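Local coordinates for protein N-acyl-D-glutamate deacylase (Bordetella bronchiseptica, PDB 3GIP) that probably hydrolyses the amide bond of N-acyl-D-glutamate to release D-glutamate and a carboxylate, as a zinc-dependent amidohydrolase, at residues 286-291 and 303-308. Numbering follows the deposited sequence.
Sequences GSSTIL and RITWST. With FMT (formic acid), chain D; FMT (formic acid), chain E.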
ATOM      1  N   GLY A 286       4.130   1.505 -15.130  1.00 12.30           N
ATOM      2  CA  GLY A 286       3.415   2.758 -15.278  1.00 12.64           C
ATOM      3  C   GLY A 286       2.905   3.182 -13.915  1.00 12.04           C
ATOM      4  O   GLY A 286       2.492   2.339 -13.123  1.00 11.90           O
ATOM      5  N   SER A 287       2.949   4.481 -13.633  1.00 12.26           N
ATOM      6  CA  SER A 287       2.476   5.002 -12.356  1.00 12.63           C
ATOM      7  C   SER A 287       1.081   5.575 -12.553  1.00 12.59           C
ATOM      8  O   SER A 287       0.565   5.592 -13.665  1.00 13.51           O
ATOM      9  CB  SER A 287       3.418   6.099 -11.859  1.00 13.09           C
ATOM     10  OG  SER A 287       3.370   7.230 -12.715  1.00 13.12           O
ATOM     11  N   SER A 288       0.461   6.041 -11.472  1.00 12.89           N
ATOM     12  CA  SER A 288      -0.868   6.627 -11.581  1.00 11.71           C
ATOM     13  C   SER A 288      -1.114   7.555 -10.408  1.00 13.37           C
ATOM     14  O   SER A 288      -0.951   7.168  -9.257  1.00 13.60           O
ATOM     15  CB  SER A 288      -1.948   5.542 -11.604  1.00 13.38           C
ATOM     16  OG  SER A 288      -3.233   6.117 -11.814  1.00 13.17           O
ATOM     17  N   THR A 289      -1.484   8.790 -10.708  1.00 13.89           N
ATOM     18  CA  THR A 289      -1.766   9.758  -9.661  1.00 14.54           C
ATOM     19  C   THR A 289      -2.510  10.919 -10.298  1.00 14.48           C
ATOM     20  O   THR A 289      -3.078  10.775 -11.377  1.00 14.04           O
ATOM     21  CB  THR A 289      -0.459  10.248  -8.979  1.00 16.08           C
ATOM     22  OG1 THR A 289      -0.787  11.104  -7.878  1.00 15.81           O
ATOM     23  CG2 THR A 289       0.422  11.004  -9.963  1.00 15.11           C
ATOM     24  N   ILE A 290      -2.526  12.065  -9.632  1.00 15.23           N
ATOM     25  CA  ILE A 290      -3.221  13.218 -10.179  1.00 15.08           C
ATOM     26  C   ILE A 290      -2.602  13.653 -11.504  1.00 14.68           C
ATOM     27  O   ILE A 290      -1.421  13.406 -11.763  1.00 13.89           O
ATOM     28  CB  ILE A 290      -3.178  14.397  -9.191  1.00 15.83           C
ATOM     29  CG1 ILE A 290      -1.727  14.757  -8.865  1.00 18.40           C
ATOM     30  CG2 ILE A 290      -3.920  14.015  -7.922  1.00 17.71           C
ATOM     31  CD1 ILE A 290      -1.575  15.977  -7.962  1.00 19.05           C
ATOM     32  N   LEU A 291      -3.411  14.279 -12.350  1.00 14.16           N
ATOM     33  CA  LEU A 291      -2.925  14.761 -13.633  1.00 13.29           C
ATOM     34  C   LEU A 291      -2.063  15.988 -13.373  1.00 15.50           C
ATOM     35  O   LEU A 291      -2.492  16.934 -12.705  1.00 17.53           O
ATOM     36  CB  LEU A 291      -4.089  15.125 -14.559  1.00 12.85           C
ATOM     37  CG  LEU A 291      -3.691  15.687 -15.928  1.00 14.28           C
ATOM     38  CD1 LEU A 291      -2.854  14.669 -16.687  1.00 13.46           C
ATOM     39  CD2 LEU A 291      -4.943  16.028 -16.717  1.00 14.63           C
ATOM     40  N   ARG A 303      -2.584   8.812 -19.973  1.00 13.56           N
ATOM     41  CA  ARG A 303      -3.952   8.331 -20.133  1.00 12.57           C
ATOM     42  C   ARG A 303      -4.795   8.695 -18.918  1.00 13.09           C
ATOM     43  O   ARG A 303      -4.439   8.383 -17.788  1.00 12.80           O
ATOM     44  CB  ARG A 303      -3.949   6.810 -20.353  1.00 14.02           C
ATOM     45  CG  ARG A 303      -5.306   6.247 -20.736  1.00 15.95           C
ATOM     46  CD  ARG A 303      -5.296   4.729 -20.847  1.00 15.82           C
ATOM     47  NE  ARG A 303      -4.747   4.245 -22.113  1.00 15.97           N
ATOM     48  CZ  ARG A 303      -4.653   2.955 -22.423  1.00 18.33           C
ATOM     49  NH1 ARG A 303      -5.068   2.041 -21.554  1.00 18.27           N
ATOM     50  NH2 ARG A 303      -4.166   2.572 -23.599  1.00 14.89           N
ATOM     51  N   ILE A 304      -5.920   9.353 -19.168  1.00 11.44           N
ATOM     52  CA  ILE A 304      -6.803   9.800 -18.096  1.00 12.35           C
ATOM     53  C   ILE A 304      -7.487   8.666 -17.333  1.00 12.20           C
ATOM     54  O   ILE A 304      -7.995   7.718 -17.924  1.00 12.71           O
ATOM     55  CB  ILE A 304      -7.869  10.770 -18.664  1.00 12.70           C
ATOM     56  CG1 ILE A 304      -7.171  11.904 -19.430  1.00 12.19           C
ATOM     57  CG2 ILE A 304      -8.731  11.335 -17.543  1.00 12.65           C
ATOM     58  CD1 ILE A 304      -6.114  12.661 -18.622  1.00 13.38           C
ATOM     59  N   THR A 305      -7.483   8.773 -16.006  1.00 12.13           N
ATOM     60  CA  THR A 305      -8.117   7.776 -15.144  1.00 12.05           C
ATOM     61  C   THR A 305      -9.442   8.309 -14.600  1.00 13.34           C
ATOM     62  O   THR A 305     -10.324   7.541 -14.211  1.00 14.58           O
ATOM     63  CB  THR A 305      -7.206   7.404 -13.962  1.00 13.07           C
ATOM     64  OG1 THR A 305      -6.760   8.596 -13.306  1.00 11.32           O
ATOM     65  CG2 THR A 305      -5.997   6.625 -14.452  1.00 12.60           C
ATOM     66  N   TRP A 306      -9.560   9.633 -14.564  1.00 12.09           N
ATOM     67  CA  TRP A 306     -10.775  10.308 -14.106  1.00 13.68           C
ATOM     68  C   TRP A 306     -10.623  11.804 -14.341  1.00 12.75           C
ATOM     69  O   TRP A 306      -9.513  12.302 -14.447  1.00 13.55           O
ATOM     70  CB  TRP A 306     -11.040  10.061 -12.609  1.00 14.81           C
ATOM     71  CG  TRP A 306      -9.996  10.619 -11.671  1.00 15.18           C
ATOM     72  CD1 TRP A 306      -8.836  10.013 -11.290  1.00 13.10           C
ATOM     73  CD2 TRP A 306     -10.017  11.895 -11.007  1.00 14.73           C
ATOM     74  NE1 TRP A 306      -8.131  10.826 -10.432  1.00 14.23           N
ATOM     75  CE2 TRP A 306      -8.833  11.987 -10.241  1.00 14.11           C
ATOM     76  CE3 TRP A 306     -10.920  12.969 -10.986  1.00 15.10           C
ATOM     77  CZ2 TRP A 306      -8.526  13.107  -9.460  1.00 15.87           C
ATOM     78  CZ3 TRP A 306     -10.613  14.086 -10.208  1.00 15.59           C
ATOM     79  CH2 TRP A 306      -9.426  14.144  -9.456  1.00 15.80           C
ATOM     80  N   SER A 307     -11.747  12.506 -14.445  1.00 13.80           N
ATOM     81  CA  SER A 307     -11.758  13.956 -14.637  1.00 13.89           C
ATOM     82  C   SER A 307     -13.113  14.472 -14.180  1.00 13.70           C
ATOM     83  O   SER A 307     -14.150  14.054 -14.693  1.00 14.32           O
ATOM     84  CB  SER A 307     -11.551  14.338 -16.106  1.00 13.11           C
ATOM     85  OG  SER A 307     -11.790  15.730 -16.295  1.00 13.37           O
ATOM     86  N   THR A 308     -13.109  15.381 -13.213  1.00 14.37           N
ATOM     87  CA  THR A 308     -14.368  15.913 -12.716  1.00 13.62           C
ATOM     88  C   THR A 308     -15.118  16.729 -13.772  1.00 13.52           C
ATOM     89  O   THR A 308     -16.310  16.518 -13.984  1.00 14.42           O
ATOM     90  CB  THR A 308     -14.143  16.754 -11.444  1.00 14.42           C
ATOM     91  OG1 THR A 308     -13.511  15.938 -10.450  1.00 16.04           O
ATOM     92  CG2 THR A 308     -15.468  17.255 -10.896  1.00 15.51           C
TER
HETATM   93  C   FMT D 482       2.652   6.125  -8.183  1.00 14.73           C
HETATM   94  O1  FMT D 482       1.659   5.779  -8.774  1.00 13.65           O
HETATM   95  O2  FMT D 482       3.706   5.306  -8.119  1.00 14.98           O
HETATM   96  C   FMT E 483       3.997   9.439 -10.268  1.00 18.71           C
HETATM   97  O1  FMT E 483       3.614   9.509 -11.410  1.00 17.66           O
HETATM   98  O2  FMT E 483       4.383  10.551  -9.631  1.00 18.55           O
HETATM   99  O   HOH W   1      -5.190   8.221 -11.059  1.00 18.55           O
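Ser288 swings OG opposite its own backbone N (chi1 -176°), and Thr305 tucks OG1 between its backbone N and carbonyl carbon (chi1 51°), which leaves CG2 anti to the carbonyl carbon; the two side chains meet at 3.9 Å between Ser288 OG and Thr305 CG2. In a small three-stranded antiparallel sheet, an insertion over the zinc-bearing TIM barrel of the amidohydrolase fold, Ser288 lies on one outer strand, 287-290, and Thr305 at the corner that breaks the other, 303-307. Strand 339-343 runs between them, so the outer strands meet through side chains and water. One water joins them, 3.0 Å from Ser288 OG and 2.8 Å from Thr305 OG1, with a weak bond to Thr289 O; Ser288 OG also bonds Ala341 O of the middle strand. Further along, Leu291 and Ile304 cross at a slant with their methyl ends together, Leu291 CD2 to Ile304 CD1 4.0 Å, and Leu336 of helix 329-336 packs against both. The Ser288 side chain lies about 10 Å from the zinc. Two formates, probably from the crystallisation liquor, sit against Ser287 and Ser288. Ser287 OG donates to O1 of the chain E formate at 2.6 Å, while Ser288 N donates to O1 of the chain D formate at 3.0 Å, almost straight (N-H...O1 175°).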